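Local coordinates for conserved domain protein (Streptococcus pneumoniae, PDB 2I7R) that is of unknown function but belongs to the glyoxalase/bleomycin resistance protein/dioxygenase superfamily and probably shares its fold of paired beta-alpha-beta-beta-beta modules, at residues A[19-27]-A[104-114]; A[72-80]-A[91-102]. All coordinates share one frame; numbering follows the deposited sequence.

How the contacts relate
From the N terminus the chain runs through strand 5-12 into helix 16-27, adds strands 33-35, 38-43 and 46-51, which with 5-12 make the first sheet, and passes through strand 65-70 to helix 74-84 before completing the second sheet. Contact 2 closes a short loop, bringing helix 74-84 against strands 88-94 and 100-105. Contact 1 closes a longer one around it, with 19-27 meeting the hairpin of strands 100-105 and 111-116, so contact 2 is nested inside the loop closed by contact 1. Their centres are about 17 Å apart, yet both use strand 100-105, and Arg-80 NH2 of contact 2 hydrogen-bonds to Ile-26 O of contact 1, joining the two helices.

Contact 1 (A[19-27]-A[104-114]); sequences VCADLEHIL and VQGPAGLVLDF
Segment 19-27 of helix 16-27 packs, by apolar side chains, against the sheet containing strands 100-105 and 111-116, at the hairpin they form. The helix axis runs 11.5 Å from that of strand 111-114 and nearly parallel to it, at 18°. At the hairpin turn the Pro-107 ring sits among Val-19, Asp-22, Leu-23 and Ile-26. Its CG lies 3.8 Å from Val-19 CG1, its CB passes Asp-22 in the opposite sense, near CB and OD2, and its CD meets Ile-26 CD1 tip to tip at 3.7 Å, with Leu-23 CD1 coming across at about a right angle. Ile-26 divides its branches: CD1 goes to the turn, reaching Gly-106 CA at 3.9 Å, whereas CG2, held anti to the backbone N, crosses to the edge of the Phe-114 ring, 3.8 Å from CZ and in the ring plane. Val-104 CG2 also lies at that edge. Deeper in, Leu-112 CD2 is 4.1 Å from Leu-27 CD2 and 4.2 Å from Ile-26 CG2. Outside the two segments, Leu-23 also touches Leu-48 and Leu-50 of strand 46-51, in the other sheet, and Leu-27 packs on Met-4 of the second subunit. Around Ile-26, Leu-27, Leu-112 and Phe-114 the buried interface depends on shape and exclusion of water rather than on directed polar bonds; the proline end is more open and borders a carboxylate.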
# COMPACT_ATOMS: atom_id res chain seq x y z
N VAL A 19 2.15 -13.07 10.87
CA VAL A 19 1.56 -11.85 10.33
C VAL A 19 0.34 -12.24 9.48
O VAL A 19 -0.70 -11.60 9.57
CB VAL A 19 2.64 -11.00 9.57
CG1 VAL A 19 2.04 -9.74 8.93
CG2 VAL A 19 3.77 -10.64 10.51
N CYS A 20 0.45 -13.34 8.74
CA CYS A 20 -0.62 -13.85 7.87
C CYS A 20 -1.82 -14.24 8.71
O CYS A 20 -2.95 -13.78 8.44
CB CYS A 20 -0.18 -15.04 6.98
SG CYS A 20 -1.56 -15.65 5.97
N ALA A 21 -1.58 -15.09 9.72
CA ALA A 21 -2.63 -15.55 10.62
C ALA A 21 -3.37 -14.37 11.29
O ALA A 21 -4.60 -14.34 11.35
CB ALA A 21 -2.03 -16.46 11.67
N ASP A 22 -2.62 -13.38 11.74
CA ASP A 22 -3.20 -12.18 12.37
C ASP A 22 -4.07 -11.37 11.39
O ASP A 22 -5.15 -10.91 11.74
CB ASP A 22 -2.10 -11.28 12.92
CG ASP A 22 -1.39 -11.88 14.13
OD1 ASP A 22 -1.87 -12.89 14.66
OD2 ASP A 22 -0.35 -11.32 14.53
N LEU A 23 -3.55 -11.16 10.19
CA LEU A 23 -4.26 -10.46 9.11
C LEU A 23 -5.56 -11.17 8.70
O LEU A 23 -6.56 -10.51 8.49
CB LEU A 23 -3.32 -10.27 7.92
CG LEU A 23 -3.27 -8.91 7.21
CD1 LEU A 23 -3.49 -7.69 8.12
CD2 LEU A 23 -1.98 -8.76 6.35
N GLU A 24 -5.57 -12.51 8.67
CA GLU A 24 -6.82 -13.27 8.44
C GLU A 24 -7.93 -13.01 9.47
O GLU A 24 -9.09 -12.89 9.10
CB GLU A 24 -6.54 -14.77 8.33
CG GLU A 24 -5.47 -15.10 7.31
CD GLU A 24 -5.21 -16.60 7.14
OE1 GLU A 24 -5.08 -17.33 8.15
OE2 GLU A 24 -5.12 -17.02 5.97
N HIS A 25 -7.58 -12.95 10.77
CA HIS A 25 -8.58 -12.62 11.79
C HIS A 25 -9.07 -11.19 11.61
O HIS A 25 -10.28 -10.93 11.65
CB HIS A 25 -8.05 -12.83 13.20
CG HIS A 25 -7.76 -14.25 13.53
ND1 HIS A 25 -6.48 -14.72 13.71
CD2 HIS A 25 -8.58 -15.31 13.72
CE1 HIS A 25 -6.52 -16.02 13.98
NE2 HIS A 25 -7.79 -16.39 14.00
N ILE A 26 -8.15 -10.27 11.37
CA ILE A 26 -8.56 -8.88 11.19
C ILE A 26 -9.45 -8.67 9.96
O ILE A 26 -10.43 -7.94 10.03
CB ILE A 26 -7.35 -7.96 11.12
CG1 ILE A 26 -6.70 -7.88 12.50
CG2 ILE A 26 -7.77 -6.57 10.57
CD1 ILE A 26 -5.28 -7.45 12.47
N LEU A 27 -9.11 -9.32 8.86
CA LEU A 27 -9.81 -9.13 7.61
C LEU A 27 -11.02 -10.06 7.52
O LEU A 27 -11.91 -9.88 6.68
CB LEU A 27 -8.88 -9.41 6.44
CG LEU A 27 -7.75 -8.42 6.14
CD1 LEU A 27 -6.80 -9.02 5.11
CD2 LEU A 27 -8.35 -7.04 5.72
N VAL A 104 -7.68 0.55 12.96
CA VAL A 104 -7.27 -0.58 13.82
C VAL A 104 -5.78 -0.88 13.69
O VAL A 104 -5.19 -0.66 12.65
CB VAL A 104 -8.15 -1.86 13.58
CG1 VAL A 104 -9.59 -1.45 13.34
CG2 VAL A 104 -7.66 -2.66 12.43
N GLN A 105 -5.18 -1.36 14.78
CA GLN A 105 -3.77 -1.69 14.76
C GLN A 105 -3.67 -3.04 14.10
O GLN A 105 -4.28 -4.00 14.58
CB GLN A 105 -3.20 -1.76 16.18
CG GLN A 105 -1.67 -1.97 16.24
CD GLN A 105 -0.91 -0.88 15.47
OE1 GLN A 105 -0.91 0.30 15.84
NE2 GLN A 105 -0.29 -1.28 14.38
N GLY A 106 -2.95 -3.12 12.99
CA GLY A 106 -2.72 -4.45 12.37
C GLY A 106 -1.39 -5.01 12.86
O GLY A 106 -0.68 -4.32 13.63
N PRO A 107 -1.03 -6.25 12.44
CA PRO A 107 0.27 -6.82 12.90
C PRO A 107 1.45 -6.13 12.26
O PRO A 107 1.28 -5.49 11.21
CB PRO A 107 0.19 -8.28 12.43
CG PRO A 107 -0.66 -8.22 11.19
CD PRO A 107 -1.74 -7.19 11.54
N ALA A 108 2.64 -6.22 12.87
CA ALA A 108 3.89 -5.75 12.22
C ALA A 108 3.94 -4.27 11.92
O ALA A 108 4.58 -3.85 10.94
CB ALA A 108 4.19 -6.56 10.95
N GLY A 109 3.29 -3.46 12.76
CA GLY A 109 3.30 -2.02 12.54
C GLY A 109 2.19 -1.55 11.59
O GLY A 109 2.01 -0.34 11.44
N LEU A 110 1.46 -2.47 10.94
CA LEU A 110 0.44 -2.04 9.94
C LEU A 110 -0.74 -1.43 10.67
O LEU A 110 -1.04 -1.88 11.77
CB LEU A 110 -0.10 -3.18 9.08
CG LEU A 110 0.97 -3.90 8.26
CD1 LEU A 110 0.51 -5.26 7.87
CD2 LEU A 110 1.36 -3.05 7.11
N VAL A 111 -1.36 -0.45 10.03
CA VAL A 111 -2.58 0.21 10.50
C VAL A 111 -3.63 0.09 9.37
O VAL A 111 -3.35 0.34 8.19
CB VAL A 111 -2.34 1.73 10.83
CG1 VAL A 111 -3.67 2.46 11.17
CG2 VAL A 111 -1.23 1.94 11.96
N LEU A 112 -4.83 -0.29 9.75
CA LEU A 112 -5.87 -0.53 8.76
C LEU A 112 -7.02 0.41 9.06
O LEU A 112 -7.33 0.68 10.23
CB LEU A 112 -6.34 -2.00 8.75
CG LEU A 112 -5.32 -2.98 8.10
CD1 LEU A 112 -4.22 -3.33 9.09
CD2 LEU A 112 -6.00 -4.27 7.59
N ASP A 113 -7.65 0.91 7.99
CA ASP A 113 -8.88 1.69 8.11
C ASP A 113 -9.99 0.97 7.37
O ASP A 113 -9.87 0.72 6.17
CB ASP A 113 -8.67 3.10 7.55
CG ASP A 113 -9.94 3.94 7.53
OD1 ASP A 113 -10.80 3.76 8.40
OD2 ASP A 113 -10.07 4.80 6.64
N PHE A 114 -11.03 0.59 8.09
CA PHE A 114 -12.27 0.12 7.47
C PHE A 114 -13.23 1.33 7.38
O PHE A 114 -13.63 1.88 8.41
CB PHE A 114 -12.88 -1.03 8.29
CG PHE A 114 -11.97 -2.23 8.41
CD1 PHE A 114 -12.03 -3.26 7.48
CD2 PHE A 114 -11.04 -2.32 9.45
CE1 PHE A 114 -11.20 -4.38 7.60
CE2 PHE A 114 -10.19 -3.44 9.58
CZ PHE A 114 -10.26 -4.47 8.65

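Contact 2 (A[72-80]-A[91-102]); sequences EDVDQNYKR and GPTVTDWGTESL
Tyr-78 and Pro-92 make a CH-pi contact: Pro-92 CD stands over the centre of the phenol ring, 3.5 Å from the centroid and 9° off its normal. Tyr-78 CG, anti to the backbone N (chi1 -173°), carries the ring out from the helix to the corner where the chain turns at Pro-92. Leu-102 approaches the same ring obliquely, CD1 lying 3.4 Å from Tyr-78 CD1, while its CD2 packs on the Tyr-78 backbone. One turn earlier Val-74 packs against the strand, CG1 against Leu-102 CB at 3.7 Å and CB against the Glu-100 carboxylate carbon, CD, at 3.6 Å. Glu-100, reaching out in an extended chain, brings its OE2 to 2.6 Å from Asp-75 OD2, the two carboxylate planes 35° apart. Oxygens this close suggest that one acid is protonated; Glu-100 OE1 also forms a salt bridge to Arg-116, which should ease the charge there.

Further out, the helix start is set by Asp-73, the N-cap, whose OD1 accepts from Gln-76 N at 3.0 Å. Asn-77 ND2 donates to Asp-73 O, while Asn-77 OD1 accepts from Arg-80 NH2 on a lone pair at 2.8 Å and itself lies in the plane of the guanidinium. On the strand side, backbone bonds between Thr-93 and Ser-101 in both directions pair the two strands that carry Pro-92 and Leu-102. Helix 74-84 thus lies on one face of the mixed sheet of strands 65-70, 111-116, 100-105 and 88-94, consistent with the beta-alpha-beta-beta-beta architecture of the glyoxalase superfamily.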
# COMPACT_ATOMS: atom_id res chain seq x y z
N GLU A 72 -19.04 -2.13 3.40
CA GLU A 72 -20.46 -1.75 3.46
C GLU A 72 -20.91 -1.35 4.87
O GLU A 72 -21.72 -0.43 5.02
CB GLU A 72 -21.36 -2.87 2.90
CG GLU A 72 -21.31 -3.02 1.33
CD GLU A 72 -22.52 -2.40 0.57
OE1 GLU A 72 -23.53 -1.98 1.21
OE2 GLU A 72 -22.48 -2.36 -0.69
N ASP A 73 -20.38 -2.01 5.89
CA ASP A 73 -20.82 -1.76 7.27
C ASP A 73 -19.62 -1.65 8.21
O ASP A 73 -19.03 -2.67 8.59
CB ASP A 73 -21.80 -2.88 7.73
CG ASP A 73 -22.60 -2.51 8.99
OD1 ASP A 73 -22.16 -1.67 9.80
OD2 ASP A 73 -23.68 -3.10 9.19
N VAL A 74 -19.29 -0.41 8.60
CA VAL A 74 -18.16 -0.11 9.45
C VAL A 74 -18.38 -0.59 10.88
O VAL A 74 -17.47 -1.15 11.53
CB VAL A 74 -17.80 1.40 9.42
CG1 VAL A 74 -16.69 1.75 10.41
CG2 VAL A 74 -17.38 1.80 8.01
N ASP A 75 -19.60 -0.39 11.36
CA ASP A 75 -19.99 -0.72 12.72
C ASP A 75 -20.05 -2.22 12.97
O ASP A 75 -19.61 -2.67 14.01
CB ASP A 75 -21.31 -0.03 13.06
CG ASP A 75 -21.20 1.48 12.93
OD1 ASP A 75 -20.80 2.11 13.92
OD2 ASP A 75 -21.44 2.01 11.82
N GLN A 76 -20.52 -2.98 11.99
CA GLN A 76 -20.41 -4.44 12.09
C GLN A 76 -18.94 -4.95 12.16
O GLN A 76 -18.65 -5.84 12.97
CB GLN A 76 -21.23 -5.16 11.01
CG GLN A 76 -21.44 -6.67 11.30
CD GLN A 76 -21.99 -6.97 12.75
OE1 GLN A 76 -23.08 -6.49 13.15
NE2 GLN A 76 -21.22 -7.79 13.52
N ASN A 77 -18.03 -4.39 11.35
CA ASN A 77 -16.61 -4.70 11.48
C ASN A 77 -16.08 -4.34 12.85
O ASN A 77 -15.33 -5.11 13.46
CB ASN A 77 -15.78 -3.99 10.39
CG ASN A 77 -15.84 -4.72 9.07
OD1 ASN A 77 -15.17 -5.72 8.87
ND2 ASN A 77 -16.69 -4.24 8.17
N TYR A 78 -16.51 -3.20 13.36
CA TYR A 78 -16.17 -2.76 14.70
C TYR A 78 -16.49 -3.78 15.77
O TYR A 78 -15.61 -4.15 16.54
CB TYR A 78 -16.86 -1.44 15.04
CG TYR A 78 -16.44 -0.83 16.34
CD1 TYR A 78 -15.09 -0.74 16.67
CD2 TYR A 78 -17.39 -0.32 17.23
CE1 TYR A 78 -14.68 -0.15 17.83
CE2 TYR A 78 -16.99 0.28 18.42
CZ TYR A 78 -15.62 0.36 18.71
OH TYR A 78 -15.17 0.96 19.87
N LYS A 79 -17.74 -4.23 15.79
CA LYS A 79 -18.20 -5.22 16.74
C LYS A 79 -17.37 -6.50 16.63
O LYS A 79 -16.94 -7.06 17.64
CB LYS A 79 -19.69 -5.54 16.51
CG LYS A 79 -20.30 -6.48 17.59
CD LYS A 79 -21.48 -7.29 17.05
CE LYS A 79 -22.77 -6.47 17.09
NZ LYS A 79 -23.93 -7.37 17.45
N ARG A 80 -17.15 -6.95 15.40
CA ARG A 80 -16.39 -8.15 15.12
C ARG A 80 -15.00 -8.03 15.73
O ARG A 80 -14.54 -8.93 16.48
CB ARG A 80 -16.32 -8.39 13.60
CG ARG A 80 -15.59 -9.64 13.17
CD ARG A 80 -15.58 -9.81 11.66
NE ARG A 80 -14.98 -8.67 10.95
CZ ARG A 80 -13.66 -8.41 10.86
NH1 ARG A 80 -12.76 -9.19 11.48
NH2 ARG A 80 -13.25 -7.33 10.17
N GLY A 91 -12.28 4.68 17.11
CA GLY A 91 -13.58 3.93 17.07
C GLY A 91 -14.34 4.51 15.92
O GLY A 91 -13.82 5.45 15.29
N PRO A 92 -15.53 3.96 15.56
CA PRO A 92 -16.10 4.57 14.35
C PRO A 92 -16.38 6.08 14.55
O PRO A 92 -16.83 6.49 15.60
CB PRO A 92 -17.38 3.76 14.09
CG PRO A 92 -17.20 2.48 14.87
CD PRO A 92 -16.38 2.87 16.07
N THR A 93 -15.98 6.87 13.57
CA THR A 93 -16.30 8.28 13.55
C THR A 93 -16.65 8.67 12.13
O THR A 93 -16.39 7.93 11.19
CB THR A 93 -15.16 9.16 14.12
OG1 THR A 93 -13.94 8.92 13.41
CG2 THR A 93 -14.94 8.88 15.59
N VAL A 94 -17.29 9.82 11.97
CA VAL A 94 -17.75 10.23 10.66
C VAL A 94 -17.32 11.67 10.38
O VAL A 94 -17.22 12.48 11.30
CB VAL A 94 -19.30 10.03 10.53
CG1 VAL A 94 -20.06 11.01 11.42
CG2 VAL A 94 -19.74 10.14 9.12
N THR A 95 -17.04 11.98 9.13
CA THR A 95 -16.78 13.35 8.76
C THR A 95 -18.10 14.03 8.41
O THR A 95 -19.10 13.37 8.11
CB THR A 95 -15.82 13.48 7.55
OG1 THR A 95 -16.45 12.99 6.35
CG2 THR A 95 -14.51 12.74 7.82
N ASP A 96 -18.10 15.36 8.42
CA ASP A 96 -19.29 16.08 8.00
C ASP A 96 -19.78 15.70 6.60
O ASP A 96 -20.94 15.96 6.27
CB ASP A 96 -19.11 17.61 8.15
CG ASP A 96 -20.43 18.36 7.87
OD1 ASP A 96 -21.44 18.09 8.59
OD2 ASP A 96 -20.46 19.18 6.90
N TRP A 97 -18.93 15.05 5.79
CA TRP A 97 -19.36 14.61 4.45
C TRP A 97 -19.78 13.16 4.42
O TRP A 97 -19.97 12.60 3.36
CB TRP A 97 -18.30 14.94 3.35
CG TRP A 97 -17.99 16.38 3.36
CD1 TRP A 97 -18.56 17.34 2.57
CD2 TRP A 97 -17.10 17.05 4.25
NE1 TRP A 97 -18.06 18.57 2.91
CE2 TRP A 97 -17.17 18.43 3.94
CE3 TRP A 97 -16.24 16.62 5.27
CZ2 TRP A 97 -16.43 19.38 4.62
CZ3 TRP A 97 -15.49 17.57 5.95
CH2 TRP A 97 -15.60 18.94 5.62
N GLY A 98 -19.94 12.55 5.59
CA GLY A 98 -20.46 11.18 5.67
C GLY A 98 -19.43 10.07 5.52
O GLY A 98 -19.78 8.92 5.22
N THR A 99 -18.16 10.39 5.71
CA THR A 99 -17.15 9.36 5.62
C THR A 99 -16.96 8.77 6.98
O THR A 99 -16.44 9.41 7.86
CB THR A 99 -15.82 9.87 5.05
OG1 THR A 99 -16.08 10.37 3.73
CG2 THR A 99 -14.74 8.70 5.02
N GLU A 100 -17.45 7.55 7.16
CA GLU A 100 -17.32 6.90 8.45
C GLU A 100 -16.07 6.00 8.39
O GLU A 100 -15.85 5.30 7.41
CB GLU A 100 -18.56 6.07 8.76
CG GLU A 100 -18.61 5.56 10.20
CD GLU A 100 -19.61 4.42 10.38
OE1 GLU A 100 -20.34 4.03 9.43
OE2 GLU A 100 -19.66 3.93 11.52
N SER A 101 -15.25 6.05 9.44
CA SER A 101 -14.07 5.20 9.48
C SER A 101 -13.79 4.60 10.85
O SER A 101 -14.31 5.03 11.85
CB SER A 101 -12.84 5.96 8.97
OG SER A 101 -12.44 6.92 9.91
N LEU A 102 -12.94 3.59 10.83
CA LEU A 102 -12.55 2.80 11.98
C LEU A 102 -11.09 2.43 11.72
O LEU A 102 -10.77 1.76 10.73
CB LEU A 102 -13.39 1.52 12.05
CG LEU A 102 -12.98 0.40 13.00
CD1 LEU A 102 -13.06 0.89 14.46
CD2 LEU A 102 -13.86 -0.85 12.77